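Local coordinates for protein CIP1 (Hypocrea jecorina, PDB 3ZYP) that binds calcium through its beta-sandwich jelly-roll core and, as a protein induced by cellulose, probably acts on or binds plant cell-wall carbohydrate, at residues A[82-86]-A[193-199]; A[139-143]-A[214-218]; A[90-94]-A[181-185]. The contacts are given in a common frame with arbitrary orientation. Residues are numbered along the deposited sequence.

Contact 1: residues A[82-86]-A[193-199]; sequences NHVTF and WEAYSGD. With PEG (di(hydroxyethyl)ether), chain G.
Val84 packs obliquely against the indole of Trp193, CG2 to CH2 3.6 Å, where two antiparallel strands meet in one sheet of the jelly-roll sandwich. Thr85 and Glu194 form a hydrogen-bonded pair, CA atoms 5.1 Å apart: Thr85 N to Glu194 O and Glu194 N to Thr85 O are both 2.9 Å. The backbone is extended at Val84-Thr85 and Trp193-Ala195; Phe86 (psi -10°) turns a corner. Val84 lies nearest Ala195 (CA atoms 4.7 Å apart), Phe86 nearest Trp193 (4.6 Å). Trp193 (chi1 t) starts away, yet its ring swings back to meet Val84 CG2. Beta-branched Val84 (m) suits a strand and reaches Ala195, CG1 to CB 3.8 Å. On the Thr85–Glu194 face a di(hydroxyethyl)ether, probably from the crystallisation liquor, accepts from Thr85 OG1 at its O2 (2.7 Å), while Glu194 OE1 bonds His54. A type I turn, Ala195 to Gly198, follows, glycine accommodating positive phi. Beyond it, Asn82 ND2 donates to Asp199 OD1 at 3.2 Å.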
# COMPACT_ATOMS: atom_id res chain seq x y z
N ASN A 82 4.95 12.99 -8.57
CA ASN A 82 5.31 11.75 -9.27
C ASN A 82 4.62 10.51 -8.72
O ASN A 82 4.23 10.45 -7.56
CB ASN A 82 6.83 11.53 -9.29
CG ASN A 82 7.59 12.65 -10.03
OD1 ASN A 82 7.04 13.37 -10.86
ND2 ASN A 82 8.88 12.78 -9.71
N HIS A 83 4.47 9.54 -9.60
CA HIS A 83 3.89 8.25 -9.27
C HIS A 83 4.87 7.44 -8.42
O HIS A 83 5.97 7.10 -8.85
CB HIS A 83 3.54 7.55 -10.59
CG HIS A 83 2.97 6.18 -10.44
ND1 HIS A 83 2.84 5.32 -11.51
CD2 HIS A 83 2.51 5.50 -9.36
CE1 HIS A 83 2.32 4.18 -11.10
NE2 HIS A 83 2.10 4.26 -9.80
N VAL A 84 4.47 7.17 -7.18
CA VAL A 84 5.27 6.34 -6.27
C VAL A 84 4.39 5.23 -5.71
O VAL A 84 3.16 5.32 -5.78
CB VAL A 84 5.90 7.14 -5.09
CG1 VAL A 84 6.82 8.23 -5.61
CG2 VAL A 84 4.82 7.74 -4.17
N THR A 85 5.01 4.21 -5.13
CA THR A 85 4.30 3.02 -4.66
C THR A 85 4.87 2.60 -3.32
O THR A 85 6.09 2.55 -3.16
CB THR A 85 4.48 1.88 -5.69
OG1 THR A 85 3.76 2.22 -6.90
CG2 THR A 85 3.97 0.56 -5.17
N PHE A 86 4.01 2.30 -2.34
CA PHE A 86 4.52 1.77 -1.07
C PHE A 86 3.92 0.41 -0.66
O PHE A 86 4.40 -0.22 0.30
CB PHE A 86 4.46 2.81 0.07
CG PHE A 86 3.09 3.31 0.38
CD1 PHE A 86 2.25 2.60 1.24
CD2 PHE A 86 2.63 4.49 -0.20
CE1 PHE A 86 0.97 3.07 1.54
CE2 PHE A 86 1.36 4.96 0.09
CZ PHE A 86 0.52 4.25 0.96
N TRP A 193 8.99 0.64 -0.87
CA TRP A 193 9.06 1.88 -1.65
C TRP A 193 9.51 1.56 -3.06
O TRP A 193 10.48 0.81 -3.24
CB TRP A 193 10.05 2.87 -1.00
CG TRP A 193 10.02 4.21 -1.70
CD1 TRP A 193 10.92 4.67 -2.62
CD2 TRP A 193 9.03 5.22 -1.56
NE1 TRP A 193 10.55 5.92 -3.05
CE2 TRP A 193 9.40 6.29 -2.41
CE3 TRP A 193 7.87 5.35 -0.77
CZ2 TRP A 193 8.64 7.47 -2.51
CZ3 TRP A 193 7.12 6.52 -0.87
CH2 TRP A 193 7.51 7.56 -1.74
N GLU A 194 8.85 2.17 -4.04
CA GLU A 194 9.21 2.00 -5.47
C GLU A 194 8.83 3.27 -6.21
O GLU A 194 7.70 3.76 -6.09
CB GLU A 194 8.45 0.81 -6.06
CG GLU A 194 8.72 0.51 -7.52
CD GLU A 194 7.98 -0.74 -7.96
OE1 GLU A 194 8.46 -1.86 -7.67
OE2 GLU A 194 6.89 -0.60 -8.55
N ALA A 195 9.76 3.82 -6.99
CA ALA A 195 9.47 5.00 -7.80
C ALA A 195 10.29 4.97 -9.07
O ALA A 195 11.52 4.98 -9.01
CB ALA A 195 9.76 6.27 -7.02
N TYR A 196 9.61 4.97 -10.21
CA TYR A 196 10.28 5.00 -11.52
C TYR A 196 11.08 6.29 -11.73
O TYR A 196 12.13 6.26 -12.38
CB TYR A 196 9.29 4.76 -12.66
CG TYR A 196 9.23 3.32 -13.13
CD1 TYR A 196 10.31 2.75 -13.84
CD2 TYR A 196 8.12 2.52 -12.87
CE1 TYR A 196 10.26 1.41 -14.26
CE2 TYR A 196 8.06 1.20 -13.30
CZ TYR A 196 9.13 0.64 -14.00
OH TYR A 196 9.08 -0.68 -14.43
N SER A 197 10.61 7.40 -11.16
CA SER A 197 11.31 8.70 -11.23
C SER A 197 12.58 8.74 -10.38
O SER A 197 13.38 9.67 -10.50
CB SER A 197 10.39 9.83 -10.77
OG SER A 197 10.08 9.66 -9.39
N GLY A 198 12.75 7.75 -9.51
CA GLY A 198 13.89 7.72 -8.60
C GLY A 198 13.69 8.51 -7.32
O GLY A 198 14.64 8.67 -6.54
N ASP A 199 12.46 9.01 -7.11
CA ASP A 199 12.05 9.65 -5.85
C ASP A 199 12.47 8.77 -4.69
O ASP A 199 12.18 7.57 -4.68
CB ASP A 199 10.52 9.84 -5.78
CG ASP A 199 10.02 11.05 -6.55
OD1 ASP A 199 10.80 11.60 -7.37
OD2 ASP A 199 8.86 11.45 -6.34
C1 PEG G . 6.19 3.64 -9.26
O1 PEG G . 6.67 4.60 -10.20
C2 PEG G . 5.80 2.33 -9.96
O2 PEG G . 5.29 1.43 -8.97
O HOH W 1 7.23 13.80 -6.91

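Contact 2: residues A[139-143]-A[214-218]; sequences QCFEY and RVGCG. With NAG (2-acetamido-2-deoxy-beta-D-glucopyranose), chain B.
Gln139 opens the beta strand 139-145 in the sheet of the jelly-roll sandwich where it pairs with strands 67-75 and 151-155; the C-terminal tail 214-218, without regular structure, crosses one face of it. Gln139 itself turns to the glycan: its amide NE2 donates to O4 of the N-acetylglucosamine at 2.9 Å and its OE1 accepts weakly from N2 of the sugar at 2.8 Å, a role suited to a side chain with both donor and acceptor. Cys140 (chi1 t) points toward the tail, and its SG lies 3.0 Å from SG of Cys217 (chi1 m), the CA atoms 6.2 Å apart. That separation is shorter than a normal sulfur-sulfur contact yet too long for a disulfide, so no bond is present in this model. Phe141 alternates to the other face, away from the tail. Glu142 (chi1 and chi2 both t) extends toward the tail and gathers three donors. OE2 accepts from Val215 N at 3.0 Å; OE1 forms a salt bridge with Arg214 NE at 2.9 Å, whose guanidinium also makes a cation-pi contact with Trp154. One carboxylate thus holds consecutive backbone amides of a bend, which Gly216 permits with phi 82°, an angle unfavourable to a side chain. Tyr143 again points away, reaching Ile87 and Met89 of the facing sheet. Gly216 N completes the set around the carboxylate, donating to Glu142 OE1 at 3.0 Å.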
# COMPACT_ATOMS: atom_id res chain seq x y z
N GLN A 139 0.46 6.65 11.01
CA GLN A 139 -0.94 6.80 10.59
C GLN A 139 -1.54 5.41 10.47
O GLN A 139 -0.89 4.50 9.98
CB GLN A 139 -1.02 7.43 9.19
CG GLN A 139 -0.15 8.66 8.97
CD GLN A 139 -0.61 9.82 9.78
OE1 GLN A 139 -1.79 10.17 9.76
NE2 GLN A 139 0.31 10.45 10.52
N CYS A 140 -2.81 5.24 10.82
CA CYS A 140 -3.43 3.93 10.70
C CYS A 140 -4.07 3.77 9.34
O CYS A 140 -5.09 4.37 9.05
CB CYS A 140 -4.46 3.73 11.80
SG CYS A 140 -5.16 2.05 11.77
N PHE A 141 -3.49 2.94 8.50
CA PHE A 141 -3.97 2.75 7.14
C PHE A 141 -4.58 1.37 7.02
O PHE A 141 -3.95 0.37 7.36
CB PHE A 141 -2.81 2.89 6.13
CG PHE A 141 -3.25 2.84 4.68
CD1 PHE A 141 -4.08 3.83 4.14
CD2 PHE A 141 -2.83 1.80 3.84
CE1 PHE A 141 -4.47 3.79 2.79
CE2 PHE A 141 -3.22 1.76 2.50
CZ PHE A 141 -4.05 2.74 1.97
N GLU A 142 -5.82 1.32 6.55
CA GLU A 142 -6.48 0.04 6.35
C GLU A 142 -7.21 -0.02 5.02
O GLU A 142 -7.69 0.99 4.49
CB GLU A 142 -7.41 -0.34 7.53
CG GLU A 142 -8.11 -1.70 7.30
CD GLU A 142 -8.73 -2.32 8.53
OE1 GLU A 142 -9.02 -1.59 9.49
OE2 GLU A 142 -8.95 -3.55 8.49
N TYR A 143 -7.27 -1.22 4.46
CA TYR A 143 -8.07 -1.44 3.27
C TYR A 143 -8.71 -2.81 3.26
O TYR A 143 -8.28 -3.73 3.98
CB TYR A 143 -7.32 -1.14 1.97
CG TYR A 143 -6.09 -1.96 1.72
CD1 TYR A 143 -4.86 -1.58 2.29
CD2 TYR A 143 -6.12 -3.08 0.90
CE1 TYR A 143 -3.72 -2.32 2.08
CE2 TYR A 143 -4.96 -3.83 0.67
CZ TYR A 143 -3.77 -3.43 1.25
OH TYR A 143 -2.62 -4.15 1.04
N ARG A 214 -12.39 -7.18 9.40
CA ARG A 214 -11.92 -5.82 9.70
C ARG A 214 -11.02 -5.78 10.94
O ARG A 214 -11.39 -6.29 12.00
CB ARG A 214 -13.11 -4.87 9.86
CG ARG A 214 -12.78 -3.40 10.17
CD ARG A 214 -12.39 -2.64 8.93
NE ARG A 214 -11.87 -1.32 9.26
CZ ARG A 214 -12.62 -0.23 9.39
NH1 ARG A 214 -13.94 -0.29 9.22
NH2 ARG A 214 -12.04 0.93 9.68
N VAL A 215 -9.85 -5.18 10.80
CA VAL A 215 -8.88 -5.08 11.90
C VAL A 215 -9.14 -3.89 12.83
O VAL A 215 -9.16 -4.05 14.05
CB VAL A 215 -7.42 -5.05 11.37
CG1 VAL A 215 -6.41 -5.03 12.53
CG2 VAL A 215 -7.18 -6.24 10.41
N GLY A 216 -9.33 -2.70 12.25
CA GLY A 216 -9.49 -1.47 13.04
C GLY A 216 -8.18 -0.82 13.49
O GLY A 216 -7.09 -1.30 13.16
N CYS A 217 -8.31 0.27 14.25
CA CYS A 217 -7.18 1.11 14.69
C CYS A 217 -6.84 0.96 16.17
O CYS A 217 -6.11 1.80 16.73
CB CYS A 217 -7.50 2.59 14.44
SG CYS A 217 -7.86 3.02 12.74
N GLY A 218 -7.35 -0.10 16.82
CA GLY A 218 -7.05 -0.37 18.23
C GLY A 218 -7.70 0.63 19.17
O GLY A 218 -8.45 1.51 18.73
C1 NAG B . -3.66 10.34 11.78
C2 NAG B . -3.66 11.80 11.32
C3 NAG B . -2.26 12.40 11.46
C4 NAG B . -1.59 12.04 12.78
C5 NAG B . -1.76 10.56 13.12
C6 NAG B . -1.18 10.17 14.49
C7 NAG B . -4.87 12.81 9.49
C8 NAG B . -5.19 12.82 8.02
N2 NAG B . -4.03 11.88 9.91
O3 NAG B . -2.28 13.80 11.26
O4 NAG B . -0.24 12.41 12.63
O5 NAG B . -3.14 10.26 13.09
O6 NAG B . -1.17 8.76 14.67
O7 NAG B . -5.38 13.65 10.23

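Contact 3: residues A[90-94]-A[181-185]; sequences PDTAQ and SYIPE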
# COMPACT_ATOMS: atom_id res chain seq x y z
N PRO A 90 0.83 -8.89 -5.69
CA PRO A 90 0.69 -9.70 -6.90
C PRO A 90 -0.75 -10.17 -7.01
O PRO A 90 -1.37 -10.58 -6.02
CB PRO A 90 1.62 -10.90 -6.64
CG PRO A 90 2.57 -10.44 -5.56
CD PRO A 90 1.78 -9.48 -4.73
N ASP A 91 -1.30 -10.07 -8.21
CA ASP A 91 -2.74 -10.17 -8.41
C ASP A 91 -3.06 -11.18 -9.52
O ASP A 91 -2.69 -10.96 -10.67
CB ASP A 91 -3.25 -8.78 -8.76
CG ASP A 91 -4.77 -8.68 -8.87
OD1 ASP A 91 -5.51 -9.63 -8.51
OD2 ASP A 91 -5.22 -7.60 -9.31
N THR A 92 -3.74 -12.26 -9.16
CA THR A 92 -4.19 -13.28 -10.12
C THR A 92 -5.11 -12.67 -11.19
O THR A 92 -5.07 -13.07 -12.36
CB THR A 92 -4.89 -14.44 -9.38
OG1 THR A 92 -3.97 -15.05 -8.47
CG2 THR A 92 -5.43 -15.52 -10.34
N ALA A 93 -5.92 -11.68 -10.79
CA ALA A 93 -6.81 -10.96 -11.72
C ALA A 93 -6.06 -10.16 -12.79
O ALA A 93 -6.65 -9.74 -13.79
CB ALA A 93 -7.76 -10.05 -10.95
N GLN A 94 -4.76 -9.95 -12.58
CA GLN A 94 -3.89 -9.30 -13.56
C GLN A 94 -2.81 -10.25 -14.08
O GLN A 94 -1.76 -9.80 -14.56
CB GLN A 94 -3.23 -8.05 -12.97
CG GLN A 94 -4.19 -6.95 -12.61
CD GLN A 94 -3.46 -5.75 -12.04
OE1 GLN A 94 -2.84 -4.98 -12.78
NE2 GLN A 94 -3.55 -5.57 -10.73
N SER A 181 -14.55 -4.79 -15.99
CA SER A 181 -14.86 -5.45 -14.74
C SER A 181 -13.53 -5.86 -14.08
O SER A 181 -12.70 -6.52 -14.71
CB SER A 181 -15.73 -6.68 -15.00
OG SER A 181 -16.55 -6.98 -13.88
N TYR A 182 -13.34 -5.45 -12.84
CA TYR A 182 -12.12 -5.80 -12.11
C TYR A 182 -12.45 -6.21 -10.69
O TYR A 182 -13.07 -5.46 -9.94
CB TYR A 182 -11.10 -4.65 -12.12
CG TYR A 182 -9.92 -4.91 -11.21
CD1 TYR A 182 -8.94 -5.85 -11.56
CD2 TYR A 182 -9.79 -4.25 -9.99
CE1 TYR A 182 -7.85 -6.09 -10.71
CE2 TYR A 182 -8.71 -4.49 -9.15
CZ TYR A 182 -7.75 -5.41 -9.51
OH TYR A 182 -6.69 -5.66 -8.68
N ILE A 183 -12.03 -7.42 -10.33
CA ILE A 183 -12.14 -7.90 -8.96
C ILE A 183 -10.76 -8.40 -8.57
O ILE A 183 -10.24 -9.31 -9.21
CB ILE A 183 -13.18 -9.04 -8.80
CG1 ILE A 183 -14.58 -8.53 -9.19
CG2 ILE A 183 -13.19 -9.56 -7.37
CD1 ILE A 183 -15.58 -9.63 -9.38
N PRO A 184 -10.16 -7.80 -7.52
CA PRO A 184 -8.82 -8.25 -7.14
C PRO A 184 -8.83 -9.70 -6.68
O PRO A 184 -9.82 -10.16 -6.10
CB PRO A 184 -8.46 -7.34 -5.95
CG PRO A 184 -9.33 -6.16 -6.07
CD PRO A 184 -10.61 -6.64 -6.73
N GLU A 185 -7.75 -10.41 -6.95
CA GLU A 185 -7.54 -11.74 -6.39
C GLU A 185 -6.07 -11.84 -6.00
O GLU A 185 -5.26 -12.46 -6.69
CB GLU A 185 -7.92 -12.84 -7.40
CG GLU A 185 -8.15 -14.19 -6.75
CD GLU A 185 -8.50 -15.31 -7.74
OE1 GLU A 185 -8.52 -15.05 -8.97
OE2 GLU A 185 -8.74 -16.45 -7.29
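Glu185, Tyr182 and Ala93 lose the most surface where these two loops meet, and all three are arranged about the carboxylate of Asp91. The hydrogen bonds of Glu185 come from its backbone: its N donates to Asp91 OD1 at 2.8 Å, and its O accepts from Thr92 N at 2.9 Å. Together they tie the two loops where Thr92 and Glu185 have CA atoms 5.2 Å apart. The aliphatic part of the Glu185 side chain is extended (chi1 and chi2 both t), and its OE1 comes within 3.4 Å of Thr92 CG2.

Tyr182 brings a hydroxyl on a long, rigid ring: OH donates to Asp91 OD2 at 2.5 Å, while the same OD2 accepts from Gln94 NE2 at 3.0 Å. Ala93 is small enough to sit close to the opposing loop, its CB 3.1 Å from Ile183 O and 4.0 Å from Tyr182 CE1. Asp91 suits the centre because its short side chain can serve both loops. OD1 also accepts from Ala93 N at 3.1 Å, closing an Asx turn. Gln94 OE1 is held by Ser114, leaving NE2 for Asp91.

The first loop joins strand 84-90 to strand 98-104, and the second leads into strand 189-191, which neighbours 84-90 in the sheet; the Tyr182 ring touches Leu99 of 98-104, meets Trp177 at about 90° and forms a cation-pi contact with Arg112 of strand 107-112.

In the fold
Along the chain the first segments come in the order 82-86, 90-94, 139-143 and their partners as 181-185, 193-199, 214-218, so contact 3 is nested within contact 1, while contact 2 crosses both. Contacts 1 and 3 mark two ends of the same region of the seven-stranded sheet: strand 84-90 leaves contact 1 and runs into contact 3, with centres about 22 Å apart. Contact 2 belongs to the other sheet, its centre about 24 Å from that of contact 1, on the opposite side of the chain's centre, and about 23 Å from that of contact 3. Together they tie sequence-distant parts into one compact sandwich, with the C-terminal tail folded back onto its second sheet.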